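Local coordinates for protein chorismate mutase (Clostridium thermocellum, PDB 1XHO) that probably catalyses the Claisen rearrangement of chorismate to prephenate, as a trimeric chorismate mutase of the AroH-like type I family, at residues C[49-60]-C[115-123]. Sequence-based numbering, arbitrary orientation.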
loop_
_atom_site.group_PDB
_atom_site.type_symbol
_atom_site.label_atom_id
_atom_site.label_comp_id
_atom_site.label_asym_id
_atom_site.label_seq_id
_atom_site.Cartn_x
_atom_site.Cartn_y
_atom_site.Cartn_z
ATOM N N ILE C 49 17.206 11.979 1.814
ATOM C CA ILE C 49 16.011 11.127 1.864
ATOM C C ILE C 49 15.382 11.138 3.262
ATOM O O ILE C 49 14.176 11.331 3.406
ATOM C CB ILE C 49 16.337 9.667 1.444
ATOM C CG1 ILE C 49 16.591 9.602 -0.065
ATOM C CG2 ILE C 49 15.194 8.722 1.822
ATOM C CD1 ILE C 49 17.260 8.291 -0.550
ATOM N N VAL C 50 16.210 10.943 4.281
ATOM C CA VAL C 50 15.718 10.829 5.658
ATOM C C VAL C 50 15.246 12.172 6.205
ATOM O O VAL C 50 14.193 12.248 6.819
ATOM C CB VAL C 50 16.788 10.186 6.594
ATOM C CG1 VAL C 50 16.347 10.221 8.060
ATOM C CG2 VAL C 50 17.059 8.743 6.165
ATOM N N ALA C 51 16.026 13.223 5.971
ATOM C CA ALA C 51 15.711 14.552 6.494
ATOM C C ALA C 51 14.484 15.146 5.811
ATOM O O ALA C 51 13.624 15.712 6.468
ATOM C CB ALA C 51 16.916 15.486 6.337
ATOM N N GLU C 52 14.392 15.019 4.494
ATOM C CA GLU C 52 13.222 15.544 3.780
ATOM C C GLU C 52 11.957 14.753 4.076
ATOM O O GLU C 52 10.862 15.323 4.086
ATOM C CB GLU C 52 13.475 15.625 2.273
ATOM C CG GLU C 52 14.506 16.696 1.896
ATOM C CD GLU C 52 14.225 18.035 2.553
ATOM O OE1 GLU C 52 13.064 18.493 2.503
ATOM O OE2 GLU C 52 15.162 18.616 3.139
ATOM N N THR C 53 12.107 13.453 4.345
ATOM C CA THR C 53 10.982 12.644 4.756
ATOM C C THR C 53 10.521 13.066 6.150
ATOM O O THR C 53 9.326 13.121 6.409
ATOM C CB THR C 53 11.284 11.115 4.708
ATOM O OG1 THR C 53 11.640 10.739 3.374
ATOM C CG2 THR C 53 10.051 10.297 5.146
ATOM N N GLN C 54 11.474 13.364 7.028
ATOM C CA GLN C 54 11.194 13.768 8.414
ATOM C C GLN C 54 10.426 15.096 8.474
ATOM O O GLN C 54 9.452 15.237 9.220
ATOM C CB GLN C 54 12.514 13.884 9.184
ATOM C CG GLN C 54 12.395 13.772 10.715
ATOM C CD GLN C 54 13.737 13.506 11.399
ATOM O OE1 GLN C 54 14.677 12.966 10.785
ATOM N NE2 GLN C 54 13.828 13.868 12.676
ATOM N N LYS C 55 10.862 16.063 7.676
ATOM C CA LYS C 55 10.180 17.354 7.592
ATOM C C LYS C 55 8.748 17.178 7.079
ATOM O O LYS C 55 7.820 17.819 7.575
ATOM C CB LYS C 55 10.962 18.330 6.694
ATOM N N LEU C 56 8.579 16.295 6.098
ATOM C CA LEU C 56 7.266 15.995 5.539
ATOM C C LEU C 56 6.333 15.370 6.583
ATOM O O LEU C 56 5.196 15.803 6.725
ATOM C CB LEU C 56 7.405 15.086 4.302
ATOM C CG LEU C 56 6.125 14.587 3.626
ATOM C CD1 LEU C 56 5.184 15.740 3.257
ATOM C CD2 LEU C 56 6.477 13.739 2.393
ATOM N N LEU C 57 6.816 14.363 7.306
ATOM C CA LEU C 57 6.031 13.726 8.377
ATOM C C LEU C 57 5.664 14.711 9.494
ATOM O O LEU C 57 4.555 14.676 9.996
ATOM C CB LEU C 57 6.796 12.547 8.984
ATOM C CG LEU C 57 7.103 11.367 8.061
ATOM C CD1 LEU C 57 8.071 10.370 8.748
ATOM C CD2 LEU C 57 5.803 10.689 7.609
ATOM N N LYS C 58 6.612 15.560 9.885
ATOM C CA LYS C 58 6.401 16.568 10.941
ATOM C C LYS C 58 5.310 17.554 10.514
ATOM O O LYS C 58 4.329 17.750 11.219
ATOM C CB LYS C 58 7.732 17.286 11.251
ATOM C CG LYS C 58 7.681 18.430 12.286
ATOM C CD LYS C 58 6.880 18.091 13.549
ATOM C CE LYS C 58 7.010 19.195 14.604
ATOM N NZ LYS C 58 8.339 19.187 15.294
ATOM N N GLU C 59 5.479 18.119 9.323
ATOM C CA GLU C 59 4.460 18.919 8.656
ATOM C C GLU C 59 3.080 18.222 8.587
ATOM O O GLU C 59 2.053 18.834 8.892
ATOM C CB GLU C 59 4.955 19.253 7.253
ATOM C CG GLU C 59 4.063 20.150 6.431
ATOM C CD GLU C 59 4.129 21.593 6.847
ATOM O OE1 GLU C 59 3.660 21.920 7.964
ATOM O OE2 GLU C 59 4.638 22.400 6.040
HETATM N N MSE C 60 3.056 16.948 8.193
HETATM C CA MSE C 60 1.788 16.196 8.122
HETATM C C MSE C 60 1.118 16.053 9.491
HETATM O O MSE C 60 -0.103 16.186 9.606
HETATM C CB MSE C 60 2.003 14.811 7.517
HETATM C CG MSE C 60 2.301 14.842 6.038
HETATM SE SE MSE C 60 2.747 13.070 5.364
HETATM C CE MSE C 60 0.981 12.380 5.275
ATOM N N LYS C 115 13.064 12.337 -8.076
ATOM C CA LYS C 115 13.547 12.629 -6.715
ATOM C C LYS C 115 12.424 12.811 -5.687
ATOM O O LYS C 115 12.572 13.580 -4.726
ATOM C CB LYS C 115 14.454 13.865 -6.713
ATOM C CG LYS C 115 15.639 13.807 -7.662
ATOM C CD LYS C 115 16.656 12.715 -7.287
ATOM C CE LYS C 115 17.906 12.771 -8.233
ATOM N NZ LYS C 115 18.463 11.415 -8.595
ATOM N N CYS C 116 11.332 12.063 -5.866
ATOM C CA CYS C 116 10.094 12.301 -5.129
ATOM C C CYS C 116 9.779 11.213 -4.102
ATOM O O CYS C 116 9.678 10.030 -4.437
ATOM C CB CYS C 116 8.910 12.466 -6.120
ATOM S SG CYS C 116 7.276 12.750 -5.363
ATOM N N ILE C 117 9.594 11.643 -2.856
ATOM C CA ILE C 117 9.121 10.786 -1.776
ATOM C C ILE C 117 7.637 11.068 -1.506
ATOM O O ILE C 117 7.253 12.215 -1.239
ATOM C CB ILE C 117 9.935 11.028 -0.487
ATOM C CG1 ILE C 117 11.428 10.804 -0.769
ATOM C CG2 ILE C 117 9.441 10.130 0.645
ATOM C CD1 ILE C 117 12.343 11.463 0.202
ATOM N N ARG C 118 6.811 10.022 -1.587
ATOM C CA ARG C 118 5.389 10.111 -1.227
ATOM C C ARG C 118 5.071 9.322 0.041
ATOM O O ARG C 118 5.723 8.328 0.354
ATOM C CB ARG C 118 4.484 9.663 -2.378
ATOM C CG ARG C 118 4.643 10.522 -3.642
ATOM C CD ARG C 118 3.706 10.022 -4.728
ATOM N NE ARG C 118 3.622 10.861 -5.924
ATOM C CZ ARG C 118 4.486 10.868 -6.944
ATOM N NH1 ARG C 118 5.577 10.140 -6.935
ATOM N NH2 ARG C 118 4.263 11.649 -7.976
ATOM N N VAL C 119 4.069 9.805 0.773
ATOM C CA VAL C 119 3.647 9.230 2.046
ATOM C C VAL C 119 2.137 9.115 2.040
ATOM O O VAL C 119 1.454 10.074 1.696
ATOM C CB VAL C 119 4.044 10.135 3.254
ATOM C CG1 VAL C 119 3.477 9.583 4.571
ATOM C CG2 VAL C 119 5.523 10.278 3.329
HETATM N N MSE C 120 1.630 7.939 2.406
HETATM C CA MSE C 120 0.212 7.743 2.657
HETATM C C MSE C 120 0.028 7.327 4.126
HETATM O O MSE C 120 0.527 6.283 4.570
HETATM C CB MSE C 120 -0.364 6.682 1.729
HETATM C CG MSE C 120 -1.828 6.317 2.045
HETATM SE SE MSE C 120 -2.593 5.056 0.763
HETATM C CE MSE C 120 -3.204 6.372 -0.621
HETATM N N MSE C 121 -0.698 8.146 4.870
HETATM C CA MSE C 121 -0.847 7.945 6.294
HETATM C C MSE C 121 -2.304 7.706 6.679
HETATM O O MSE C 121 -3.128 8.604 6.545
HETATM C CB MSE C 121 -0.315 9.183 6.999
HETATM C CG MSE C 121 -0.127 9.044 8.481
HETATM SE SE MSE C 121 0.479 10.734 9.179
HETATM C CE MSE C 121 2.288 10.800 8.601
ATOM N N HIS C 122 -2.614 6.499 7.160
ATOM C CA HIS C 122 -3.937 6.211 7.721
ATOM C C HIS C 122 -3.977 6.623 9.204
ATOM O O HIS C 122 -3.073 6.308 9.961
ATOM C CB HIS C 122 -4.304 4.733 7.526
ATOM C CG HIS C 122 -4.665 4.399 6.113
ATOM N ND1 HIS C 122 -3.715 4.201 5.128
ATOM C CD2 HIS C 122 -5.869 4.285 5.505
ATOM C CE1 HIS C 122 -4.325 3.945 3.984
ATOM N NE2 HIS C 122 -5.631 3.994 4.183
ATOM N N VAL C 123 -5.017 7.357 9.602
ATOM C CA VAL C 123 -5.070 7.916 10.959
ATOM C C VAL C 123 -6.448 7.789 11.552
ATOM O O VAL C 123 -7.431 7.678 10.836
ATOM C CB VAL C 123 -4.613 9.417 11.025
ATOM C CG1 VAL C 123 -3.197 9.565 10.509
ATOM C CG2 VAL C 123 -5.578 10.355 10.284
#
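Met60 and Met121, both selenomethionines, meet tip to tip beside Val119. Met60 CB lies 4.2 Å from Met121 CE. Met60 SE then passes obliquely over the isopropyl group, 3.6 Å from Val119 CG1. The last bond turns (chi3 78°), bringing Met60 CE 3.9 Å from Met121 CB while it keeps touching Val119 CG1. Met121 CE also lies 3.7 Å from Leu57 CD2. The other branch of Val119, CG2, packs on Leu56 CD2 at 3.7 Å, the two side chains running past each other in opposite senses.

Further back, Ile117 CD1 abuts Thr53 OG1 at 3.3 Å. With OG1 beside the backbone N (chi1 -59°), Thr53 OG1 hydrogen-bonds Ile49 O at 2.6 Å, and Thr53 N reaches that oxygen from the opposite face of the carbonyl plane. No hydrogen bond joins helix to strand; the buried contact is mainly apolar.

The segment axes approach to 9.6 Å and cross at -37°, packing helix on sheet within the type I subunit. Leu56 and Met60 also touch strand 32-40, Thr53 touches Phe76 of strand 71-78, and helix 89-93 flanks Thr53 and Leu57. Arg118 and Met120, pointing away from the helix, pack on Met102 and Leu101 of the second subunit.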